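Local coordinates for protein Hen1 (Anabaena variabilis, PDB 3JWH) that probably catalyses 2'-O-methylation of the 3'-terminal nucleotide of RNA with its methyltransferase domain, which here holds S-adenosyl-L-homocysteine, at residues N42-D50 with L78-L88; L93-H101 with A122-A131. All coordinates share one frame; numbering follows the deposited sequence.

Contact 1: residues N42-D50 with L78-L88; sequences NLLKILLKD and LPRNQWERLQL. With SAH (S-adenosyl-L-homocysteine), chain C.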
loop_
_atom_site.group_PDB
_atom_site.type_symbol
_atom_site.label_atom_id
_atom_site.label_comp_id
_atom_site.label_asym_id
_atom_site.label_seq_id
_atom_site.Cartn_x
_atom_site.Cartn_y
_atom_site.Cartn_z
ATOM N N ASN A 42 -7.196 -0.068 8.440
ATOM C CA ASN A 42 -6.511 -1.116 9.188
ATOM C C ASN A 42 -5.043 -0.763 9.349
ATOM O O ASN A 42 -4.528 -0.728 10.464
ATOM C CB ASN A 42 -6.678 -2.465 8.496
ATOM C CG ASN A 42 -8.097 -2.982 8.588
ATOM O OD1 ASN A 42 -8.801 -2.714 9.572
ATOM N ND2 ASN A 42 -8.531 -3.739 7.575
ATOM N N LEU A 43 -4.373 -0.467 8.239
ATOM C CA LEU A 43 -2.976 -0.084 8.318
ATOM C C LEU A 43 -2.831 1.289 8.989
ATOM O O LEU A 43 -1.873 1.522 9.733
ATOM C CB LEU A 43 -2.348 -0.061 6.924
ATOM C CG LEU A 43 -0.946 0.546 6.891
ATOM C CD1 LEU A 43 0.019 -0.307 7.711
ATOM C CD2 LEU A 43 -0.474 0.654 5.457
ATOM N N LEU A 44 -3.777 2.201 8.737
ATOM C CA LEU A 44 -3.702 3.537 9.354
ATOM C C LEU A 44 -3.742 3.435 10.893
ATOM O O LEU A 44 -3.069 4.197 11.582
ATOM C CB LEU A 44 -4.854 4.443 8.875
ATOM C CG LEU A 44 -5.026 4.801 7.387
ATOM C CD1 LEU A 44 -6.208 5.745 7.277
ATOM C CD2 LEU A 44 -3.770 5.451 6.793
ATOM N N LYS A 45 -4.525 2.502 11.428
ATOM C CA LYS A 45 -4.615 2.325 12.882
ATOM C C LYS A 45 -3.262 1.928 13.466
ATOM O O LYS A 45 -2.822 2.475 14.479
ATOM C CB LYS A 45 -5.660 1.260 13.223
ATOM C CG LYS A 45 -5.857 1.041 14.715
ATOM C CD LYS A 45 -7.138 0.277 15.013
ATOM C CE LYS A 45 -7.539 0.441 16.474
ATOM N NZ LYS A 45 -8.863 -0.188 16.782
ATOM N N ILE A 46 -2.597 0.981 12.808
ATOM C CA ILE A 46 -1.289 0.511 13.241
ATOM C C ILE A 46 -0.195 1.585 13.155
ATOM O O ILE A 46 0.659 1.666 14.025
ATOM C CB ILE A 46 -0.876 -0.755 12.421
ATOM C CG1 ILE A 46 -1.725 -1.948 12.875
ATOM C CG2 ILE A 46 0.607 -1.079 12.621
ATOM C CD1 ILE A 46 -1.715 -3.113 11.913
ATOM N N LEU A 47 -0.216 2.416 12.114
ATOM C CA LEU A 47 0.791 3.467 11.978
ATOM C C LEU A 47 0.611 4.605 12.994
ATOM O O LEU A 47 1.581 5.113 13.557
ATOM C CB LEU A 47 0.750 4.062 10.562
ATOM C CG LEU A 47 0.997 3.150 9.359
ATOM C CD1 LEU A 47 1.071 4.001 8.091
ATOM C CD2 LEU A 47 2.294 2.361 9.552
ATOM N N LEU A 48 -0.634 5.011 13.213
ATOM C CA LEU A 48 -0.945 6.102 14.132
ATOM C C LEU A 48 -0.536 5.753 15.564
ATOM O O LEU A 48 -0.046 6.605 16.312
ATOM C CB LEU A 48 -2.445 6.403 14.102
ATOM C CG LEU A 48 -2.941 7.857 13.991
ATOM C CD1 LEU A 48 -4.249 7.975 14.781
ATOM C CD2 LEU A 48 -1.914 8.853 14.510
ATOM N N LYS A 49 -0.747 4.500 15.939
ATOM C CA LYS A 49 -0.409 4.016 17.277
ATOM C C LYS A 49 1.091 3.961 17.485
ATOM O O LYS A 49 1.560 4.104 18.601
ATOM C CB LYS A 49 -0.981 2.610 17.511
ATOM C CG LYS A 49 -2.487 2.550 17.625
ATOM C CD LYS A 49 -2.974 1.109 17.794
ATOM C CE LYS A 49 -2.640 0.267 16.569
ATOM N NZ LYS A 49 -3.156 -1.127 16.663
ATOM N N ASP A 50 1.831 3.766 16.403
ATOM C CA ASP A 50 3.287 3.651 16.450
ATOM C C ASP A 50 3.988 4.990 16.249
ATOM O O ASP A 50 4.041 5.500 15.130
ATOM C CB ASP A 50 3.737 2.673 15.370
ATOM C CG ASP A 50 5.174 2.232 15.540
ATOM O OD1 ASP A 50 5.971 3.011 16.106
ATOM O OD2 ASP A 50 5.506 1.112 15.087
ATOM N N LEU A 78 -4.378 8.240 22.682
ATOM C CA LEU A 78 -3.047 8.694 22.331
ATOM C C LEU A 78 -2.707 10.062 22.879
ATOM O O LEU A 78 -3.588 10.833 23.260
ATOM C CB LEU A 78 -2.917 8.756 20.811
ATOM C CG LEU A 78 -3.140 7.530 19.933
ATOM C CD1 LEU A 78 -3.509 7.995 18.529
ATOM C CD2 LEU A 78 -1.880 6.679 19.904
ATOM N N PRO A 79 -1.415 10.382 22.929
ATOM C CA PRO A 79 -1.009 11.703 23.429
ATOM C C PRO A 79 -1.537 12.732 22.420
ATOM O O PRO A 79 -1.734 12.401 21.245
ATOM C CB PRO A 79 0.514 11.642 23.401
ATOM C CG PRO A 79 0.827 10.152 23.397
ATOM C CD PRO A 79 -0.252 9.566 22.552
ATOM N N ARG A 80 -1.743 13.966 22.862
ATOM C CA ARG A 80 -2.244 15.027 21.977
ATOM C C ARG A 80 -1.442 15.214 20.687
ATOM O O ARG A 80 -1.992 15.124 19.583
ATOM C CB ARG A 80 -2.312 16.357 22.730
ATOM C CG ARG A 80 -3.006 17.467 21.950
ATOM C CD ARG A 80 -3.200 18.723 22.807
ATOM N NE ARG A 80 -4.179 19.648 22.232
ATOM C CZ ARG A 80 -4.605 20.759 22.830
ATOM N NH1 ARG A 80 -4.140 21.102 24.023
ATOM N NH2 ARG A 80 -5.505 21.524 22.235
ATOM N N ASN A 81 -0.147 15.469 20.815
ATOM C CA ASN A 81 0.689 15.667 19.637
ATOM C C ASN A 81 0.592 14.517 18.636
ATOM O O ASN A 81 0.832 14.708 17.442
ATOM C CB ASN A 81 2.162 15.879 20.049
ATOM C CG ASN A 81 2.768 14.660 20.739
ATOM O OD1 ASN A 81 2.057 13.841 21.321
ATOM N ND2 ASN A 81 4.093 14.553 20.696
ATOM N N GLN A 82 0.221 13.335 19.118
ATOM C CA GLN A 82 0.128 12.153 18.268
ATOM C C GLN A 82 -1.053 12.153 17.308
ATOM O O GLN A 82 -0.986 11.562 16.226
ATOM C CB GLN A 82 0.081 10.895 19.133
ATOM C CG GLN A 82 0.983 9.799 18.622
ATOM C CD GLN A 82 2.437 10.230 18.586
ATOM O OE1 GLN A 82 3.277 9.583 17.958
ATOM N NE2 GLN A 82 2.744 11.330 19.272
ATOM N N TRP A 83 -2.132 12.820 17.688
ATOM C CA TRP A 83 -3.297 12.856 16.825
ATOM C C TRP A 83 -3.098 13.753 15.600
ATOM O O TRP A 83 -3.652 13.480 14.534
ATOM C CB TRP A 83 -4.539 13.292 17.611
ATOM C CG TRP A 83 -5.054 12.281 18.616
ATOM C CD1 TRP A 83 -4.899 12.319 19.978
ATOM C CD2 TRP A 83 -5.847 11.116 18.339
ATOM N NE1 TRP A 83 -5.553 11.257 20.565
ATOM C CE2 TRP A 83 -6.142 10.504 19.584
ATOM C CE3 TRP A 83 -6.340 10.533 17.166
ATOM C CZ2 TRP A 83 -6.909 9.337 19.683
ATOM C CZ3 TRP A 83 -7.103 9.375 17.266
ATOM C CH2 TRP A 83 -7.380 8.791 18.517
ATOM N N GLU A 84 -2.299 14.810 15.746
ATOM C CA GLU A 84 -2.035 15.741 14.643
ATOM C C GLU A 84 -1.272 15.125 13.460
ATOM O O GLU A 84 -1.093 15.765 12.427
ATOM C CB GLU A 84 -1.252 16.953 15.149
ATOM C CG GLU A 84 -2.075 17.952 15.947
ATOM C CD GLU A 84 -3.266 18.501 15.163
ATOM O OE1 GLU A 84 -3.067 19.027 14.039
ATOM O OE2 GLU A 84 -4.404 18.413 15.675
ATOM N N ARG A 85 -0.822 13.887 13.619
ATOM C CA ARG A 85 -0.085 13.185 12.569
ATOM C C ARG A 85 -1.029 12.612 11.502
ATOM O O ARG A 85 -0.636 12.410 10.352
ATOM C CB ARG A 85 0.744 12.057 13.198
ATOM C CG ARG A 85 1.910 12.551 14.041
ATOM C CD ARG A 85 2.293 11.592 15.172
ATOM N NE ARG A 85 2.707 10.265 14.717
ATOM C CZ ARG A 85 2.070 9.133 15.024
ATOM N NH1 ARG A 85 0.983 9.167 15.781
ATOM N NH2 ARG A 85 2.530 7.963 14.588
ATOM N N LEU A 86 -2.272 12.369 11.896
ATOM C CA LEU A 86 -3.288 11.793 11.022
ATOM C C LEU A 86 -4.034 12.762 10.107
ATOM O O LEU A 86 -4.310 13.891 10.469
ATOM C CB LEU A 86 -4.318 11.046 11.864
ATOM C CG LEU A 86 -5.486 10.487 11.052
ATOM C CD1 LEU A 86 -4.994 9.355 10.151
ATOM C CD2 LEU A 86 -6.575 10.007 11.991
ATOM N N GLN A 87 -4.391 12.282 8.927
ATOM C CA GLN A 87 -5.118 13.076 7.952
ATOM C C GLN A 87 -5.877 12.104 7.049
ATOM O O GLN A 87 -5.305 11.136 6.553
ATOM C CB GLN A 87 -4.134 13.914 7.131
ATOM C CG GLN A 87 -4.714 15.133 6.453
ATOM C CD GLN A 87 -3.739 15.760 5.463
ATOM O OE1 GLN A 87 -2.545 15.915 5.755
ATOM N NE2 GLN A 87 -4.242 16.134 4.295
ATOM N N LEU A 88 -7.165 12.364 6.857
ATOM C CA LEU A 88 -8.042 11.551 6.015
ATOM C C LEU A 88 -8.510 12.389 4.824
ATOM O O LEU A 88 -9.003 13.497 4.993
ATOM C CB LEU A 88 -9.245 11.081 6.829
ATOM C CG LEU A 88 -9.285 9.612 7.259
ATOM C CD1 LEU A 88 -7.931 9.136 7.712
ATOM C CD2 LEU A 88 -10.298 9.455 8.349
HETATM N N SAH C . -6.110 -1.240 1.928
HETATM C CA SAH C . -7.276 -1.585 2.755
HETATM C CB SAH C . -8.276 -2.381 1.914
HETATM C CG SAH C . -8.691 -1.580 0.679
HETATM S SD SAH C . -9.840 -2.465 -0.438
HETATM C C SAH C . -6.831 -2.447 3.938
HETATM O O SAH C . -6.899 -3.686 3.783
HETATM O OXT SAH C . -6.436 -1.850 4.964
HETATM C "C5'" SAH C . -9.686 -1.344 -1.875
HETATM C "C4'" SAH C . -9.793 0.122 -1.448
HETATM O "O4'" SAH C . -9.407 0.953 -2.556
HETATM C "C3'" SAH C . -11.244 0.472 -1.104
HETATM O "O3'" SAH C . -11.276 1.404 -0.020
HETATM C "C2'" SAH C . -11.709 1.139 -2.398
HETATM O "O2'" SAH C . -12.775 2.047 -2.101
HETATM C "C1'" SAH C . -10.444 1.932 -2.718
HETATM N N9 SAH C . -10.431 2.420 -4.114
HETATM C C8 SAH C . -10.727 1.700 -5.193
HETATM N N7 SAH C . -10.577 2.448 -6.283
HETATM C C5 SAH C . -10.181 3.657 -5.898
HETATM C C6 SAH C . -9.875 4.833 -6.564
HETATM N N6 SAH C . -9.964 4.898 -7.892
HETATM N N1 SAH C . -9.502 5.901 -5.856
HETATM C C2 SAH C . -9.423 5.851 -4.532
HETATM N N3 SAH C . -9.709 4.750 -3.866
HETATM C C4 SAH C . -10.089 3.640 -4.512
#

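Contact 2: residues L93-H101 with A122-A131; sequences LTYQDKRFH and AFERVLFEFA. With SAH (S-adenosyl-L-homocysteine), chain C.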
loop_
_atom_site.group_PDB
_atom_site.type_symbol
_atom_site.label_atom_id
_atom_site.label_comp_id
_atom_site.label_asym_id
_atom_site.label_seq_id
_atom_site.Cartn_x
_atom_site.Cartn_y
_atom_site.Cartn_z
ATOM N N LEU A 93 -7.782 7.777 -6.897
ATOM C CA LEU A 93 -6.342 7.547 -7.018
ATOM C C LEU A 93 -5.799 7.866 -8.391
ATOM O O LEU A 93 -4.588 7.961 -8.588
ATOM C CB LEU A 93 -6.015 6.090 -6.682
ATOM C CG LEU A 93 -6.389 5.620 -5.273
ATOM C CD1 LEU A 93 -6.140 4.122 -5.136
ATOM C CD2 LEU A 93 -5.591 6.399 -4.253
ATOM N N THR A 94 -6.699 8.044 -9.342
ATOM C CA THR A 94 -6.300 8.314 -10.708
ATOM C C THR A 94 -6.139 9.799 -11.006
ATOM O O THR A 94 -5.820 10.176 -12.132
ATOM C CB THR A 94 -7.321 7.709 -11.672
ATOM O OG1 THR A 94 -8.606 8.283 -11.414
ATOM C CG2 THR A 94 -7.403 6.201 -11.474
ATOM N N TYR A 95 -6.347 10.642 -10.007
ATOM C CA TYR A 95 -6.219 12.078 -10.207
ATOM C C TYR A 95 -4.980 12.652 -9.523
ATOM O O TYR A 95 -4.678 12.311 -8.383
ATOM C CB TYR A 95 -7.459 12.786 -9.684
ATOM C CG TYR A 95 -7.368 14.287 -9.785
ATOM C CD1 TYR A 95 -7.364 14.924 -11.026
ATOM C CD2 TYR A 95 -7.276 15.073 -8.634
ATOM C CE1 TYR A 95 -7.273 16.309 -11.119
ATOM C CE2 TYR A 95 -7.185 16.462 -8.714
ATOM C CZ TYR A 95 -7.185 17.073 -9.958
ATOM O OH TYR A 95 -7.107 18.448 -10.031
ATOM N N GLN A 96 -4.274 13.531 -10.228
ATOM C CA GLN A 96 -3.064 14.147 -9.697
ATOM C C GLN A 96 -3.375 15.171 -8.630
ATOM O O GLN A 96 -3.548 16.355 -8.929
ATOM C CB GLN A 96 -2.279 14.821 -10.805
ATOM C CG GLN A 96 -2.108 13.986 -12.041
ATOM C CD GLN A 96 -1.034 14.546 -12.946
ATOM O OE1 GLN A 96 -0.903 15.767 -13.087
ATOM N NE2 GLN A 96 -0.257 13.660 -13.567
ATOM N N ASP A 97 -3.422 14.711 -7.387
ATOM C CA ASP A 97 -3.728 15.559 -6.244
ATOM C C ASP A 97 -2.435 16.096 -5.647
ATOM O O ASP A 97 -1.539 15.323 -5.299
ATOM C CB ASP A 97 -4.481 14.741 -5.191
ATOM C CG ASP A 97 -5.168 15.600 -4.169
ATOM O OD1 ASP A 97 -4.540 16.557 -3.670
ATOM O OD2 ASP A 97 -6.341 15.312 -3.843
ATOM N N LYS A 98 -2.345 17.418 -5.519
ATOM C CA LYS A 98 -1.148 18.047 -4.980
ATOM C C LYS A 98 -0.887 17.633 -3.535
ATOM O O LYS A 98 0.214 17.818 -3.028
ATOM C CB LYS A 98 -1.258 19.579 -5.083
ATOM C CG LYS A 98 -1.601 20.071 -6.493
ATOM C CD LYS A 98 -0.590 19.614 -7.552
ATOM C CE LYS A 98 0.740 20.358 -7.436
ATOM N NZ LYS A 98 1.714 19.955 -8.496
ATOM N N ARG A 99 -1.895 17.078 -2.874
ATOM C CA ARG A 99 -1.738 16.622 -1.493
ATOM C C ARG A 99 -1.007 15.266 -1.400
ATOM O O ARG A 99 -0.741 14.775 -0.298
ATOM C CB ARG A 99 -3.103 16.510 -0.815
ATOM C CG ARG A 99 -3.775 17.835 -0.525
ATOM C CD ARG A 99 -5.213 17.625 -0.073
ATOM N NE ARG A 99 -6.033 17.027 -1.124
ATOM C CZ ARG A 99 -7.335 16.773 -1.012
ATOM N NH1 ARG A 99 -7.983 17.068 0.109
ATOM N NH2 ARG A 99 -7.987 16.209 -2.018
ATOM N N PHE A 100 -0.688 14.677 -2.549
ATOM C CA PHE A 100 0.019 13.397 -2.603
ATOM C C PHE A 100 1.545 13.591 -2.613
ATOM O O PHE A 100 2.293 12.615 -2.637
ATOM C CB PHE A 100 -0.360 12.621 -3.867
ATOM C CG PHE A 100 -1.792 12.160 -3.925
ATOM C CD1 PHE A 100 -2.666 12.360 -2.866
ATOM C CD2 PHE A 100 -2.259 11.517 -5.069
ATOM C CE1 PHE A 100 -3.998 11.929 -2.942
ATOM C CE2 PHE A 100 -3.585 11.078 -5.163
ATOM C CZ PHE A 100 -4.457 11.284 -4.102
ATOM N N HIS A 101 2.009 14.839 -2.598
ATOM C CA HIS A 101 3.449 15.135 -2.631
ATOM C C HIS A 101 4.151 15.172 -1.282
ATOM O O HIS A 101 3.528 15.342 -0.234
ATOM C CB HIS A 101 3.721 16.509 -3.277
ATOM C CG HIS A 101 3.428 16.580 -4.741
ATOM N ND1 HIS A 101 4.002 15.729 -5.658
ATOM C CD2 HIS A 101 2.667 17.448 -5.456
ATOM C CE1 HIS A 101 3.611 16.067 -6.876
ATOM N NE2 HIS A 101 2.801 17.108 -6.782
ATOM N N ALA A 122 -3.619 5.167 -15.295
ATOM C CA ALA A 122 -3.638 6.524 -14.749
ATOM C C ALA A 122 -3.081 6.530 -13.326
ATOM O O ALA A 122 -2.341 7.423 -12.937
ATOM C CB ALA A 122 -5.061 7.091 -14.771
ATOM N N PHE A 123 -3.446 5.523 -12.545
ATOM C CA PHE A 123 -2.961 5.434 -11.178
ATOM C C PHE A 123 -1.441 5.293 -11.167
ATOM O O PHE A 123 -0.762 5.869 -10.316
ATOM C CB PHE A 123 -3.608 4.240 -10.476
ATOM C CG PHE A 123 -3.048 3.962 -9.123
ATOM C CD1 PHE A 123 -3.032 4.951 -8.145
ATOM C CD2 PHE A 123 -2.514 2.717 -8.825
ATOM C CE1 PHE A 123 -2.490 4.705 -6.891
ATOM C CE2 PHE A 123 -1.967 2.459 -7.562
ATOM C CZ PHE A 123 -1.953 3.456 -6.595
ATOM N N GLU A 124 -0.913 4.534 -12.123
ATOM C CA GLU A 124 0.529 4.317 -12.221
ATOM C C GLU A 124 1.291 5.621 -12.390
ATOM O O GLU A 124 2.326 5.812 -11.767
ATOM C CB GLU A 124 0.870 3.370 -13.382
ATOM C CG GLU A 124 0.591 1.894 -13.097
ATOM C CD GLU A 124 0.591 1.033 -14.360
ATOM O OE1 GLU A 124 1.013 1.537 -15.426
ATOM O OE2 GLU A 124 0.176 -0.145 -14.285
ATOM N N ARG A 125 0.789 6.513 -13.244
ATOM C CA ARG A 125 1.439 7.800 -13.454
ATOM C C ARG A 125 1.292 8.654 -12.215
ATOM O O ARG A 125 2.264 9.223 -11.728
ATOM C CB ARG A 125 0.847 8.523 -14.661
ATOM C CG ARG A 125 1.362 7.990 -15.991
ATOM C CD ARG A 125 0.914 8.881 -17.126
ATOM N NE ARG A 125 -0.541 8.918 -17.213
ATOM C CZ ARG A 125 -1.288 7.904 -17.635
ATOM N NH1 ARG A 125 -0.711 6.768 -18.019
ATOM N NH2 ARG A 125 -2.610 8.023 -17.671
ATOM N N VAL A 126 0.075 8.740 -11.700
ATOM C CA VAL A 126 -0.169 9.511 -10.498
ATOM C C VAL A 126 0.832 9.116 -9.410
ATOM O O VAL A 126 1.422 9.967 -8.743
ATOM C CB VAL A 126 -1.587 9.260 -9.966
ATOM C CG1 VAL A 126 -1.787 9.986 -8.639
ATOM C CG2 VAL A 126 -2.607 9.715 -10.992
ATOM N N LEU A 127 1.037 7.813 -9.254
ATOM C CA LEU A 127 1.928 7.298 -8.229
ATOM C C LEU A 127 3.435 7.312 -8.530
ATOM O O LEU A 127 4.232 7.823 -7.736
ATOM C CB LEU A 127 1.487 5.870 -7.866
ATOM C CG LEU A 127 2.396 5.008 -6.988
ATOM C CD1 LEU A 127 2.482 5.568 -5.575
ATOM C CD2 LEU A 127 1.826 3.597 -6.962
ATOM N N PHE A 128 3.833 6.757 -9.667
ATOM C CA PHE A 128 5.252 6.687 -9.989
ATOM C C PHE A 128 5.851 7.862 -10.751
ATOM O O PHE A 128 7.060 7.916 -10.942
ATOM C CB PHE A 128 5.531 5.381 -10.737
ATOM C CG PHE A 128 5.257 4.144 -9.921
ATOM C CD1 PHE A 128 6.087 3.802 -8.851
ATOM C CD2 PHE A 128 4.176 3.320 -10.220
ATOM C CE1 PHE A 128 5.842 2.655 -8.096
ATOM C CE2 PHE A 128 3.923 2.176 -9.472
ATOM C CZ PHE A 128 4.757 1.841 -8.408
ATOM N N GLU A 129 5.014 8.811 -11.163
ATOM C CA GLU A 129 5.475 9.973 -11.926
ATOM C C GLU A 129 5.148 11.263 -11.182
ATOM O O GLU A 129 6.046 12.038 -10.837
ATOM C CB GLU A 129 4.808 9.962 -13.307
ATOM C CG GLU A 129 5.414 10.878 -14.360
ATOM C CD GLU A 129 4.723 10.713 -15.710
ATOM O OE1 GLU A 129 4.942 9.674 -16.367
ATOM O OE2 GLU A 129 3.940 11.609 -16.103
ATOM N N PHE A 130 3.860 11.474 -10.914
ATOM C CA PHE A 130 3.402 12.657 -10.203
ATOM C C PHE A 130 3.929 12.738 -8.757
ATOM O O PHE A 130 4.776 13.579 -8.444
ATOM C CB PHE A 130 1.868 12.694 -10.210
ATOM C CG PHE A 130 1.289 13.953 -9.642
ATOM C CD1 PHE A 130 1.481 15.175 -10.291
ATOM C CD2 PHE A 130 0.572 13.932 -8.453
ATOM C CE1 PHE A 130 0.965 16.361 -9.761
ATOM C CE2 PHE A 130 0.051 15.112 -7.911
ATOM C CZ PHE A 130 0.250 16.332 -8.571
ATOM N N ALA A 131 3.422 11.880 -7.867
ATOM C CA ALA A 131 3.865 11.901 -6.471
ATOM C C ALA A 131 5.348 11.553 -6.392
ATOM O O ALA A 131 6.149 12.283 -5.815
ATOM C CB ALA A 131 3.043 10.913 -5.645
HETATM N N SAH C . -6.110 -1.240 1.928
HETATM C CA SAH C . -7.276 -1.585 2.755
HETATM C CB SAH C . -8.276 -2.381 1.914
HETATM C CG SAH C . -8.691 -1.580 0.679
HETATM S SD SAH C . -9.840 -2.465 -0.438
HETATM C C SAH C . -6.831 -2.447 3.938
HETATM O O SAH C . -6.899 -3.686 3.783
HETATM O OXT SAH C . -6.436 -1.850 4.964
HETATM C "C5'" SAH C . -9.686 -1.344 -1.875
HETATM C "C4'" SAH C . -9.793 0.122 -1.448
HETATM O "O4'" SAH C . -9.407 0.953 -2.556
HETATM C "C3'" SAH C . -11.244 0.472 -1.104
HETATM O "O3'" SAH C . -11.276 1.404 -0.020
HETATM C "C2'" SAH C . -11.709 1.139 -2.398
HETATM O "O2'" SAH C . -12.775 2.047 -2.101
HETATM C "C1'" SAH C . -10.444 1.932 -2.718
HETATM N N9 SAH C . -10.431 2.420 -4.114
HETATM C C8 SAH C . -10.727 1.700 -5.193
HETATM N N7 SAH C . -10.577 2.448 -6.283
HETATM C C5 SAH C . -10.181 3.657 -5.898
HETATM C C6 SAH C . -9.875 4.833 -6.564
HETATM N N6 SAH C . -9.964 4.898 -7.892
HETATM N N1 SAH C . -9.502 5.901 -5.856
HETATM C C2 SAH C . -9.423 5.851 -4.532
HETATM N N3 SAH C . -9.709 4.750 -3.866
HETATM C C4 SAH C . -10.089 3.640 -4.512
#

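Contact 1: residues N42-D50 with L78-L88
Arg85 reaches across to the C-terminal end of helix 42-49 and binds carbonyls at the last turn of the helix, where the regular backbone bonding runs out. Its NH1 lies 2.8 Å from Leu48 O in a nearly straight bond (168° at the hydrogen); the donor sits in the carbonyl plane on a lone pair, and the oxygen lies at the edge of the guanidinium. NH2 adds a weak bond to Leu47 O, 3.2 Å away. A broad, flat, charged group suits this place because it can serve several oxygens together and would probably be favoured by the partial negative charge of a helix end.

Beside this polar grip lies Leu48. Its CD1 packs against Leu78 CD1 at 3.8 Å and approaches the Trp83 ring obliquely, while CG meets Leu86 CB at 4.1 Å. Branched and purely apolar, its two methyls and CG can touch neighbours in several directions at once. Nearer the start of the helix, Leu44 CD1 touches Leu88 CD1 at 3.8 Å.

A second shell fixes these groups. The Arg85 chain bends at chi3 (60°), bringing NH1 within 3.1 Å of Gln82 O, a hydrogen bond inside its own segment, and NE is held by Phe53 O. Leu78 CD1 lies over the centre of one Trp83 face. With only an alanine here in place of Arg85, Leu48 O and Gln82 O would probably both lose the NH1 that joins them, and the helix end would be less firmly tied to the turn.

A type I turn from Trp83 to Leu86 leads into strand 86-90, an outermost strand of the sheet, next to 55-60. The arrangement thus packs a helix onto the sheet edge of a Rossmann-like methyltransferase, with Asn42 at the helix start lining the S-adenosyl-L-homocysteine pocket.

Contact 2: residues L93-H101 with A122-A131
Phe130 presents one ring face to Gln96, whose CB stands 3.5 Å from the ring centroid and only 3° off the normal, a CH-pi contact. With chi1 at -47°, Gln96 has CG beside its backbone N, and its extended chain carries the amide over the same ring, stacked at 20° to it. The opposite face takes His101, NE2 lying 3.2 Å from Phe130 CZ, offset toward the rim with the two ring planes oblique. Lys98 CD and Asp97 O meet the ring edge. A flat phenyl suits this slot, since both faces and part of the rim find partners.

One turn earlier in the helix, Val126 pushes its methyls against backbone: CG2 is 3.4 Å from Thr94 O, and CG1 reaches Leu93 O and the edge of the Phe100 ring. A compact beta-branched residue fits where loop and helix run so close. Ala131 CB meets Phe100 O at 3.5 Å, and Ala122 lies against Thr94 CB; their small side chains permit the close approach.

The loop is shaped from within. Asp97 forms an Asx turn, OD1 accepting from Arg99 N, and a side-on salt bridge joins its carboxylate to Arg99, NH2 to OD2 at 2.6 Å. Asp97 CB also sits over the Phe100 ring.

At the ligand end, Leu93 CB packs on Phe123 CD1 at 3.5 Å, while its backbone N donates to adenine N1 of S-adenosyl-L-homocysteine at 2.7 Å. The loop leaving strand 86-90 thereby forms part of the adenine pocket of a Rossmann-like methyltransferase, backed by helix 117-131.

The two contacts follow one another along the chain, and strand 86-90 connects them: its start belongs to 78-88, and the loop 93-101 follows its end. Their centres lie 23 Å apart and their nearest atoms about 5 Å, without touching. Both are built around one mixed seven-stranded sheet, in which 86-90 is an outermost strand; contact 1 packs helix 42-49 near that edge, and contact 2 sets helix 117-131 against the loop leading toward strand 105-109. They meet the same S-adenosyl-L-homocysteine at different parts, Asn42 near its carboxylate and Leu93 at its adenine, so the two regions help frame opposite ends of one cofactor site.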